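Endonuclease/exonuclease/phosphatase (Beutenbergia cavernae DSM 12333, PDB 4RUW) is a zinc-containing member of the endonuclease/exonuclease/phosphatase family, pairing a DNase I-like domain with an immunoglobulin-like domain. Local coordinates at residues N252-H262 with T339-W350; D375-R386 with P415-A426. All coordinates share one frame; numbering follows the deposited sequence.

Interaction 1. Residues N252-H262 with T339-W350; sequences NLMQSWIAEDH and TVLAGEDGLDGW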
loop_
_atom_site.group_PDB
_atom_site.type_symbol
_atom_site.label_atom_id
_atom_site.label_comp_id
_atom_site.label_asym_id
_atom_site.label_seq_id
_atom_site.Cartn_x
_atom_site.Cartn_y
_atom_site.Cartn_z
ATOM N N ASN A 252 -9.099 6.207 8.956
ATOM C CA ASN A 252 -8.300 7.425 9.133
ATOM C C ASN A 252 -7.186 7.216 10.155
ATOM O O ASN A 252 -6.049 7.640 9.946
ATOM C CB ASN A 252 -9.161 8.622 9.535
ATOM C CG ASN A 252 -9.918 9.207 8.364
ATOM O OD1 ASN A 252 -10.928 8.655 7.934
ATOM N ND2 ASN A 252 -9.422 10.317 7.823
ATOM N N LEU A 253 -7.510 6.553 11.257
ATOM C CA LEU A 253 -6.525 6.256 12.280
ATOM C C LEU A 253 -5.381 5.403 11.709
ATOM O O LEU A 253 -4.206 5.741 11.847
ATOM C CB LEU A 253 -7.202 5.548 13.452
ATOM C CG LEU A 253 -6.299 5.156 14.618
ATOM C CD1 LEU A 253 -5.682 6.384 15.278
ATOM C CD2 LEU A 253 -7.085 4.327 15.625
HETATM N N MSE A 254 -5.719 4.311 11.035
HETATM C CA MSE A 254 -4.691 3.441 10.488
HETATM C C MSE A 254 -3.816 4.160 9.465
HETATM O O MSE A 254 -2.596 3.979 9.445
HETATM C CB MSE A 254 -5.324 2.176 9.902
HETATM C CG MSE A 254 -5.731 1.167 10.982
HETATM SE SE MSE A 254 -6.333 -0.562 10.317
HETATM C CE MSE A 254 -8.241 -0.167 10.154
ATOM N N GLN A 255 -4.429 4.974 8.610
ATOM C CA GLN A 255 -3.638 5.711 7.630
ATOM C C GLN A 255 -2.694 6.713 8.297
ATOM O O GLN A 255 -1.583 6.936 7.813
ATOM C CB GLN A 255 -4.536 6.383 6.588
ATOM C CG GLN A 255 -5.351 5.390 5.767
ATOM C CD GLN A 255 -4.562 4.727 4.647
ATOM O OE1 GLN A 255 -3.513 5.222 4.225
ATOM N NE2 GLN A 255 -5.088 3.614 4.134
ATOM N N SER A 256 -3.111 7.306 9.414
ATOM C CA SER A 256 -2.229 8.216 10.132
ATOM C C SER A 256 -0.997 7.470 10.647
ATOM O O SER A 256 0.100 8.007 10.615
ATOM C CB SER A 256 -2.960 8.945 11.269
ATOM O OG SER A 256 -3.163 8.134 12.419
ATOM N N TRP A 257 -1.171 6.229 11.091
ATOM C CA TRP A 257 -0.035 5.435 11.564
ATOM C C TRP A 257 0.949 5.162 10.436
ATOM O O TRP A 257 2.163 5.211 10.619
ATOM C CB TRP A 257 -0.494 4.090 12.110
ATOM C CG TRP A 257 -1.360 4.129 13.316
ATOM C CD1 TRP A 257 -1.607 5.191 14.134
ATOM C CD2 TRP A 257 -2.114 3.033 13.837
ATOM N NE1 TRP A 257 -2.467 4.814 15.145
ATOM C CE2 TRP A 257 -2.790 3.494 14.983
ATOM C CE3 TRP A 257 -2.268 1.697 13.456
ATOM C CZ2 TRP A 257 -3.614 2.667 15.743
ATOM C CZ3 TRP A 257 -3.084 0.877 14.216
ATOM C CH2 TRP A 257 -3.751 1.365 15.340
ATOM N N ILE A 258 0.426 4.843 9.261
ATOM C CA ILE A 258 1.286 4.545 8.121
ATOM C C ILE A 258 2.090 5.792 7.736
ATOM O O ILE A 258 3.305 5.729 7.514
ATOM C CB ILE A 258 0.469 4.029 6.913
ATOM C CG1 ILE A 258 -0.281 2.741 7.275
ATOM C CG2 ILE A 258 1.374 3.792 5.731
ATOM C CD1 ILE A 258 -1.321 2.314 6.238
ATOM N N ALA A 259 1.411 6.934 7.676
ATOM C CA ALA A 259 2.077 8.178 7.323
ATOM C C ALA A 259 3.137 8.552 8.363
ATOM O O ALA A 259 4.225 9.002 8.004
ATOM C CB ALA A 259 1.057 9.292 7.161
ATOM N N GLU A 260 2.827 8.369 9.750
ATOM C CA GLU A 260 3.768 8.653 10.846
ATOM C C GLU A 260 5.041 7.855 10.704
ATOM O O GLU A 260 6.108 8.279 11.141
ATOM C CB GLU A 260 3.174 8.267 12.209
ATOM C CG GLU A 260 1.990 9.056 12.718
ATOM C CD GLU A 260 1.477 8.503 14.042
ATOM O OE1 GLU A 260 1.917 7.412 14.455
ATOM O OE2 GLU A 260 0.647 9.170 14.691
ATOM N N ASP A 261 4.905 6.658 10.044
ATOM C CA ASP A 261 6.052 5.780 9.867
ATOM C C ASP A 261 6.837 6.030 8.583
ATOM O O ASP A 261 7.654 5.200 8.172
ATOM C CB ASP A 261 5.619 4.327 9.975
ATOM C CG ASP A 261 5.589 3.852 11.410
ATOM O OD1 ASP A 261 5.780 4.691 12.319
ATOM O OD2 ASP A 261 5.382 2.645 11.633
ATOM N N HIS A 262 6.583 7.182 7.965
ATOM C CA HIS A 262 7.365 7.684 6.832
ATOM C C HIS A 262 7.082 6.925 5.552
ATOM O O HIS A 262 7.916 6.900 4.656
ATOM C CB HIS A 262 8.874 7.667 7.111
ATOM C CG HIS A 262 9.238 8.194 8.459
ATOM N ND1 HIS A 262 9.160 9.535 8.777
ATOM C CD2 HIS A 262 9.662 7.568 9.579
ATOM C CE1 HIS A 262 9.534 9.709 10.030
ATOM N NE2 HIS A 262 9.844 8.530 10.544
ATOM N N THR A 339 7.054 13.541 9.279
ATOM C CA THR A 339 5.617 13.639 9.079
ATOM C C THR A 339 5.009 14.473 10.190
ATOM O O THR A 339 5.323 14.280 11.366
ATOM C CB THR A 339 4.970 12.256 9.126
ATOM O OG1 THR A 339 5.492 11.465 8.058
ATOM C CG2 THR A 339 3.452 12.351 8.988
ATOM N N VAL A 340 4.162 15.422 9.812
ATOM C CA VAL A 340 3.340 16.125 10.783
ATOM C C VAL A 340 1.883 15.878 10.397
ATOM O O VAL A 340 1.466 16.180 9.278
ATOM C CB VAL A 340 3.659 17.635 10.839
ATOM C CG1 VAL A 340 2.793 18.310 11.887
ATOM C CG2 VAL A 340 5.141 17.849 11.147
ATOM N N LEU A 341 1.126 15.273 11.304
ATOM C CA LEU A 341 -0.279 14.979 11.050
ATOM C C LEU A 341 -1.109 16.245 11.158
ATOM O O LEU A 341 -0.732 17.182 11.864
ATOM C CB LEU A 341 -0.797 13.933 12.033
ATOM C CG LEU A 341 -0.095 12.574 12.002
ATOM C CD1 LEU A 341 -0.663 11.683 13.085
ATOM C CD2 LEU A 341 -0.264 11.927 10.639
ATOM N N ALA A 342 -2.240 16.255 10.461
ATOM C CA ALA A 342 -3.119 17.417 10.424
ATOM C C ALA A 342 -4.446 17.141 11.112
ATOM O O ALA A 342 -4.943 16.010 11.099
ATOM C CB ALA A 342 -3.361 17.839 8.979
ATOM N N GLY A 343 -5.029 18.182 11.697
ATOM C CA GLY A 343 -6.303 18.069 12.385
ATOM C C GLY A 343 -6.123 17.948 13.884
ATOM O O GLY A 343 -5.048 17.597 14.362
ATOM N N GLU A 344 -7.170 18.229 14.628
ATOM C CA GLU A 344 -7.066 18.258 16.080
ATOM C C GLU A 344 -6.572 16.971 16.699
ATOM O O GLU A 344 -5.855 16.992 17.644
ATOM C CB GLU A 344 -8.386 18.685 16.702
ATOM C CG GLU A 344 -9.608 17.891 16.330
ATOM C CD GLU A 344 -10.907 18.533 16.842
ATOM O OE1 GLU A 344 -10.832 19.464 17.635
ATOM O OE2 GLU A 344 -11.986 18.076 16.461
ATOM N N ASP A 345 -6.960 15.860 16.114
ATOM C CA ASP A 345 -6.525 14.562 16.600
ATOM C C ASP A 345 -5.627 13.849 15.594
ATOM O O ASP A 345 -5.401 12.645 15.705
ATOM C CB ASP A 345 -7.730 13.685 16.929
ATOM C CG ASP A 345 -8.575 14.257 18.041
ATOM O OD1 ASP A 345 -7.999 14.755 19.032
ATOM O OD2 ASP A 345 -9.817 14.218 17.919
ATOM N N GLY A 346 -5.118 14.589 14.613
ATOM C CA GLY A 346 -4.184 14.031 13.650
ATOM C C GLY A 346 -4.815 13.073 12.658
ATOM O O GLY A 346 -4.116 12.229 12.093
ATOM N N LEU A 347 -6.124 13.213 12.437
ATOM C CA LEU A 347 -6.885 12.278 11.609
ATOM C C LEU A 347 -7.361 12.856 10.284
ATOM O O LEU A 347 -8.094 12.195 9.553
ATOM C CB LEU A 347 -8.099 11.754 12.379
ATOM C CG LEU A 347 -7.755 10.976 13.644
ATOM C CD1 LEU A 347 -9.023 10.579 14.384
ATOM C CD2 LEU A 347 -6.938 9.751 13.301
ATOM N N ASP A 348 -6.946 14.075 9.959
ATOM C CA ASP A 348 -7.488 14.743 8.783
ATOM C C ASP A 348 -6.532 14.781 7.599
ATOM O O ASP A 348 -6.860 15.342 6.547
ATOM C CB ASP A 348 -7.943 16.147 9.151
ATOM C CG ASP A 348 -9.092 16.124 10.118
ATOM O OD1 ASP A 348 -10.176 15.678 9.704
ATOM O OD2 ASP A 348 -8.906 16.513 11.289
ATOM N N GLY A 349 -5.360 14.182 7.766
ATOM C CA GLY A 349 -4.348 14.187 6.732
ATOM C C GLY A 349 -2.972 14.396 7.318
ATOM O O GLY A 349 -2.748 14.160 8.509
ATOM N N TRP A 350 -2.041 14.855 6.494
ATOM C CA TRP A 350 -0.660 14.960 6.931
ATOM C C TRP A 350 0.183 15.724 5.927
ATOM O O TRP A 350 -0.225 15.963 4.779
ATOM C CB TRP A 350 -0.042 13.563 7.108
ATOM C CG TRP A 350 -0.186 12.689 5.890
ATOM C CD1 TRP A 350 0.566 12.729 4.754
ATOM C CD2 TRP A 350 -1.171 11.667 5.684
ATOM N NE1 TRP A 350 0.120 11.787 3.855
ATOM C CE2 TRP A 350 -0.948 11.123 4.398
ATOM C CE3 TRP A 350 -2.208 11.152 6.468
ATOM C CZ2 TRP A 350 -1.724 10.087 3.882
ATOM C CZ3 TRP A 350 -2.990 10.130 5.947
ATOM C CH2 TRP A 350 -2.744 9.611 4.664
HETATM O O HOH W 1 -5.932 9.959 8.265
HETATM O O HOH W 2 8.016 11.161 6.910
#

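Interaction 2. Residues D375-R386 with P415-A426; sequences DGTAVRAVLRNR and PGARLEACLVGA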
loop_
_atom_site.group_PDB
_atom_site.type_symbol
_atom_site.label_atom_id
_atom_site.label_comp_id
_atom_site.label_asym_id
_atom_site.label_seq_id
_atom_site.Cartn_x
_atom_site.Cartn_y
_atom_site.Cartn_z
ATOM N N ASP A 375 -15.834 19.393 1.547
ATOM C CA ASP A 375 -16.392 20.292 2.558
ATOM C C ASP A 375 -15.719 21.665 2.579
ATOM O O ASP A 375 -16.034 22.511 3.415
ATOM C CB ASP A 375 -16.367 19.652 3.956
ATOM C CG ASP A 375 -14.952 19.386 4.475
ATOM O OD1 ASP A 375 -13.961 19.766 3.815
ATOM O OD2 ASP A 375 -14.837 18.801 5.574
ATOM N N GLY A 376 -14.795 21.883 1.656
ATOM C CA GLY A 376 -14.138 23.170 1.544
ATOM C C GLY A 376 -12.926 23.342 2.431
ATOM O O GLY A 376 -12.220 24.342 2.321
ATOM N N THR A 377 -12.676 22.386 3.321
ATOM C CA THR A 377 -11.489 22.464 4.163
ATOM C C THR A 377 -10.249 22.097 3.355
ATOM O O THR A 377 -10.336 21.475 2.292
ATOM C CB THR A 377 -11.572 21.564 5.414
ATOM O OG1 THR A 377 -11.630 20.186 5.021
ATOM C CG2 THR A 377 -12.786 21.920 6.267
ATOM N N ALA A 378 -9.087 22.493 3.854
ATOM C CA ALA A 378 -7.834 22.164 3.192
ATOM C C ALA A 378 -6.796 21.805 4.239
ATOM O O ALA A 378 -6.877 22.251 5.383
ATOM C CB ALA A 378 -7.347 23.342 2.357
ATOM N N VAL A 379 -5.828 20.982 3.849
ATOM C CA VAL A 379 -4.659 20.750 4.690
ATOM C C VAL A 379 -3.505 21.575 4.135
ATOM O O VAL A 379 -3.193 21.509 2.941
ATOM C CB VAL A 379 -4.301 19.247 4.816
ATOM C CG1 VAL A 379 -2.953 19.068 5.504
ATOM C CG2 VAL A 379 -5.405 18.517 5.580
ATOM N N ARG A 380 -2.904 22.384 4.996
ATOM C CA ARG A 380 -1.843 23.281 4.568
ATOM C C ARG A 380 -0.576 22.990 5.351
ATOM O O ARG A 380 -0.607 22.836 6.573
ATOM C CB ARG A 380 -2.274 24.735 4.757
ATOM C CG ARG A 380 -1.204 25.759 4.442
ATOM C CD ARG A 380 -1.826 27.141 4.359
ATOM N NE ARG A 380 -2.831 27.176 3.300
ATOM C CZ ARG A 380 -3.915 27.946 3.314
ATOM N NH1 ARG A 380 -4.145 28.761 4.338
ATOM N NH2 ARG A 380 -4.773 27.897 2.302
ATOM N N ALA A 381 0.532 22.882 4.633
ATOM C CA ALA A 381 1.835 22.697 5.245
ATOM C C ALA A 381 2.674 23.938 5.022
ATOM O O ALA A 381 2.707 24.486 3.915
ATOM C CB ALA A 381 2.535 21.499 4.652
ATOM N N VAL A 382 3.335 24.388 6.080
ATOM C CA VAL A 382 4.229 25.527 5.972
ATOM C C VAL A 382 5.591 25.176 6.560
ATOM O O VAL A 382 5.688 24.760 7.724
ATOM C CB VAL A 382 3.662 26.773 6.696
ATOM C CG1 VAL A 382 4.545 27.992 6.438
ATOM C CG2 VAL A 382 2.231 27.054 6.252
ATOM N N LEU A 383 6.636 25.302 5.763
ATOM C CA LEU A 383 7.991 25.233 6.224
ATOM C C LEU A 383 8.399 26.649 6.668
ATOM O O LEU A 383 8.271 27.573 5.915
ATOM C CB LEU A 383 8.899 24.708 5.120
ATOM C CG LEU A 383 10.365 24.534 5.414
ATOM C CD1 LEU A 383 10.644 23.554 6.523
ATOM C CD2 LEU A 383 11.173 24.190 4.171
ATOM N N ARG A 384 8.785 26.776 7.931
ATOM C CA ARG A 384 9.117 28.068 8.515
ATOM C C ARG A 384 10.551 28.082 9.020
ATOM O O ARG A 384 11.080 27.048 9.428
ATOM C CB ARG A 384 8.180 28.375 9.684
ATOM C CG ARG A 384 6.717 28.460 9.313
ATOM C CD ARG A 384 5.858 28.854 10.507
ATOM N NE ARG A 384 4.441 28.871 10.153
ATOM C CZ ARG A 384 3.842 29.878 9.524
ATOM N NH1 ARG A 384 4.531 30.959 9.181
ATOM N NH2 ARG A 384 2.554 29.801 9.235
ATOM N N ASN A 385 11.183 29.253 8.994
ATOM C CA ASN A 385 12.494 29.400 9.620
ATOM C C ASN A 385 12.354 29.558 11.132
ATOM O O ASN A 385 11.243 29.555 11.658
ATOM C CB ASN A 385 13.306 30.549 8.997
ATOM C CG ASN A 385 12.655 31.919 9.180
ATOM O OD1 ASN A 385 11.824 32.125 10.062
ATOM N ND2 ASN A 385 13.053 32.867 8.342
ATOM N N ARG A 386 13.475 29.705 11.828
ATOM C CA ARG A 386 13.439 29.810 13.284
ATOM C C ARG A 386 12.686 31.053 13.753
ATOM O O ARG A 386 12.106 31.063 14.840
ATOM C CB ARG A 386 14.850 29.762 13.873
ATOM C CG ARG A 386 15.795 30.833 13.362
ATOM C CD ARG A 386 17.182 30.642 13.958
ATOM N NE ARG A 386 17.113 30.284 15.373
ATOM C CZ ARG A 386 17.671 29.197 15.899
ATOM N NH1 ARG A 386 18.356 28.359 15.131
ATOM N NH2 ARG A 386 17.553 28.951 17.198
ATOM N N PRO A 415 19.066 26.077 10.174
ATOM C CA PRO A 415 18.986 25.709 11.592
ATOM C C PRO A 415 17.771 26.348 12.257
ATOM O O PRO A 415 17.499 27.528 12.038
ATOM C CB PRO A 415 20.278 26.291 12.175
ATOM C CG PRO A 415 21.217 26.343 11.020
ATOM C CD PRO A 415 20.366 26.682 9.833
ATOM N N GLY A 416 17.039 25.568 13.044
ATOM C CA GLY A 416 15.873 26.078 13.744
ATOM C C GLY A 416 14.596 26.046 12.923
ATOM O O GLY A 416 13.564 26.556 13.356
ATOM N N ALA A 417 14.664 25.450 11.734
ATOM C CA ALA A 417 13.485 25.327 10.885
ATOM C C ALA A 417 12.409 24.463 11.537
ATOM O O ALA A 417 12.697 23.614 12.383
ATOM C CB ALA A 417 13.863 24.764 9.521
ATOM N N ARG A 418 11.161 24.686 11.147
ATOM C CA ARG A 418 10.070 23.870 11.651
ATOM C C ARG A 418 9.033 23.646 10.562
ATOM O O ARG A 418 8.939 24.420 9.606
ATOM C CB ARG A 418 9.433 24.513 12.881
ATOM C CG ARG A 418 8.896 25.901 12.622
ATOM C CD ARG A 418 9.134 26.798 13.815
ATOM N NE ARG A 418 10.554 26.912 14.137
ATOM C CZ ARG A 418 11.022 27.044 15.374
ATOM N NH1 ARG A 418 10.183 27.067 16.401
ATOM N NH2 ARG A 418 12.326 27.147 15.586
ATOM N N LEU A 419 8.265 22.575 10.718
ATOM C CA LEU A 419 7.215 22.237 9.778
ATOM C C LEU A 419 5.881 22.310 10.504
ATOM O O LEU A 419 5.725 21.733 11.585
ATOM C CB LEU A 419 7.436 20.829 9.225
ATOM C CG LEU A 419 6.376 20.308 8.252
ATOM C CD1 LEU A 419 6.308 21.198 7.023
ATOM C CD2 LEU A 419 6.648 18.864 7.847
ATOM N N GLU A 420 4.943 23.043 9.915
ATOM C CA GLU A 420 3.596 23.194 10.443
ATOM C C GLU A 420 2.612 22.511 9.501
ATOM O O GLU A 420 2.745 22.611 8.282
ATOM C CB GLU A 420 3.248 24.685 10.590
ATOM C CG GLU A 420 1.847 24.960 11.139
ATOM C CD GLU A 420 1.579 26.436 11.394
ATOM O OE1 GLU A 420 2.400 27.284 10.982
ATOM O OE2 GLU A 420 0.542 26.751 12.011
ATOM N N ALA A 421 1.638 21.801 10.064
ATOM C CA ALA A 421 0.531 21.272 9.280
ATOM C C ALA A 421 -0.764 21.736 9.923
ATOM O O ALA A 421 -0.965 21.571 11.128
ATOM C CB ALA A 421 0.576 19.755 9.224
ATOM N N CYS A 422 -1.645 22.308 9.106
ATOM C CA CYS A 422 -2.905 22.854 9.584
ATOM C C CYS A 422 -4.098 22.276 8.845
ATOM O O CYS A 422 -3.996 21.870 7.688
ATOM C CB CYS A 422 -2.941 24.367 9.391
ATOM S SG CYS A 422 -1.729 25.279 10.328
ATOM N N LEU A 423 -5.238 22.259 9.524
ATOM C CA LEU A 423 -6.508 22.065 8.861
ATOM C C LEU A 423 -7.135 23.452 8.776
ATOM O O LEU A 423 -7.305 24.127 9.795
ATOM C CB LEU A 423 -7.404 21.121 9.656
ATOM C CG LEU A 423 -8.748 20.824 8.983
ATOM C CD1 LEU A 423 -8.561 20.085 7.658
ATOM C CD2 LEU A 423 -9.658 20.041 9.919
ATOM N N VAL A 424 -7.435 23.882 7.555
ATOM C CA VAL A 424 -7.958 25.212 7.308
ATOM C C VAL A 424 -9.415 25.094 6.907
ATOM O O VAL A 424 -9.765 24.283 6.050
ATOM C CB VAL A 424 -7.175 25.920 6.187
ATOM C CG1 VAL A 424 -7.632 27.364 6.057
ATOM C CG2 VAL A 424 -5.683 25.860 6.468
ATOM N N GLY A 425 -10.267 25.888 7.543
ATOM C CA GLY A 425 -11.685 25.859 7.241
ATOM C C GLY A 425 -11.978 26.507 5.905
ATOM O O GLY A 425 -11.118 27.173 5.326
ATOM N N ALA A 426 -13.197 26.311 5.412
ATOM C CA ALA A 426 -13.592 26.863 4.122
ATOM C C ALA A 426 -13.510 28.389 4.122
ATOM O O ALA A 426 -13.230 29.001 3.092
ATOM C CB ALA A 426 -14.998 26.399 3.751
HETATM O O HOH W 3 15.764 29.112 10.523
#

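Interaction 1. Residues N252-H262 with T339-W350
Ala259, on the helix of the DNase I-like domain, drops its methyl group onto the indole of Trp350, joining this domain to the first sheet of the immunoglobulin-like domain. The contact is a CH-pi interaction: CB sits 3.8 Å from the centroid of the five-membered ring of Trp350, 19° off its normal. The indole reaches the helix because Trp350 CG lies between its backbone N and carbonyl carbon (chi1 53°); its far rim then meets Gln255, whose amide nitrogen bonds weakly to Trp239 O. Beside this buried packing, Leu341 sets CD2 against Ser256, while its CD1 faces Glu260. At the start of the helix segment Asn252 ND2 donates to Leu347 O at 2.9 Å, though the bond is bent (138°); Asn252 OD1 is held in turn by Asp242 N.

Toward solvent the contact is looser. Glu260 is exposed and lays its chain across Leu341 at about a right angle, Leu347 CD2 rests 3.7 Å from Leu253 CA, and a water joins His262 ND1 to Thr339 OG1. The water donates to that buried hydroxyl, where the packing is tight again: Thr339 OG1 itself donates to Ala259 O at 2.8 Å, approaching from above the carbonyl plane, on the face opposite His262 N.

Interaction 2. Residues D375-R386 with P415-A426
Arg384 reaches across the strand pair to Glu420, where NE donates to OE1 at 2.7 Å in a salt bridge. OE1 lies at the edge of the guanidinium, near its plane, although the guanidinium and carboxylate planes are turned 51° apart; NH2 adds a weak bond to the same oxygen. The arginine chain is extended from CG to NE, and Val382 CG1 lies under the centre of one guanidinium face, 3.7 Å from its plane. On the same face of the sheet, Val424 CG2 touches the guanidinium of Arg380 3.9 Å above its plane and toward its rim.

The backbones beneath are neighbouring antiparallel strands in a four-stranded sheet of the immunoglobulin-like domain. Four hydrogen-bonded pairs, from Ala378 with Val424 to Arg384 with Arg418, each close two N-H to O bonds; Arg384 N to Arg418 O is almost straight at 179°. The alternate residues, Val379, Ala381, Leu383, Leu419, Ala421 and Leu423, turn to the other face, where Val379 CG2 meets Leu423 CD1 at 4.1 Å.

At one end Arg418 folds back, its chain bent about CB-CG and again about CG-CD (chi3 59°), and NH2 donates to Gly416 O at 2.6 Å; one face of its guanidinium turns to Arg386 O. A water there accepts from Arg386 N and donates to Pro415 O. At the other end Asp375 forms an Asx turn, OD1 receiving both N and OG1 of Thr377, and its carboxylate is anchored by Lys367 and Arg369.

Farther out, Ser433 bonds Glu420 OE2, Gly388 O receives Arg384 NH1, and Thr395 holds Arg380 NE.

In the fold
The two contacts follow one another along the chain, interaction 1 closing before interaction 2 opens, with centres about 14 Å apart. Interaction 1 joins helix 251-260 of the DNase I-like domain to strands 334-342 and 349-356, in one sheet of the immunoglobulin-like domain; interaction 2 lies in the second sheet of that same domain, where 378-384 and 418-424 are the two inner strands. The sheets pack against each other: Ala342 CB meets Val379 CG1 at 3.7 Å, and Val340 CG2 meets Leu419 CD2 at 3.8 Å. The first sheet therefore lies between the helix and the second sheet, with packing running from the domain interface into the sandwich core.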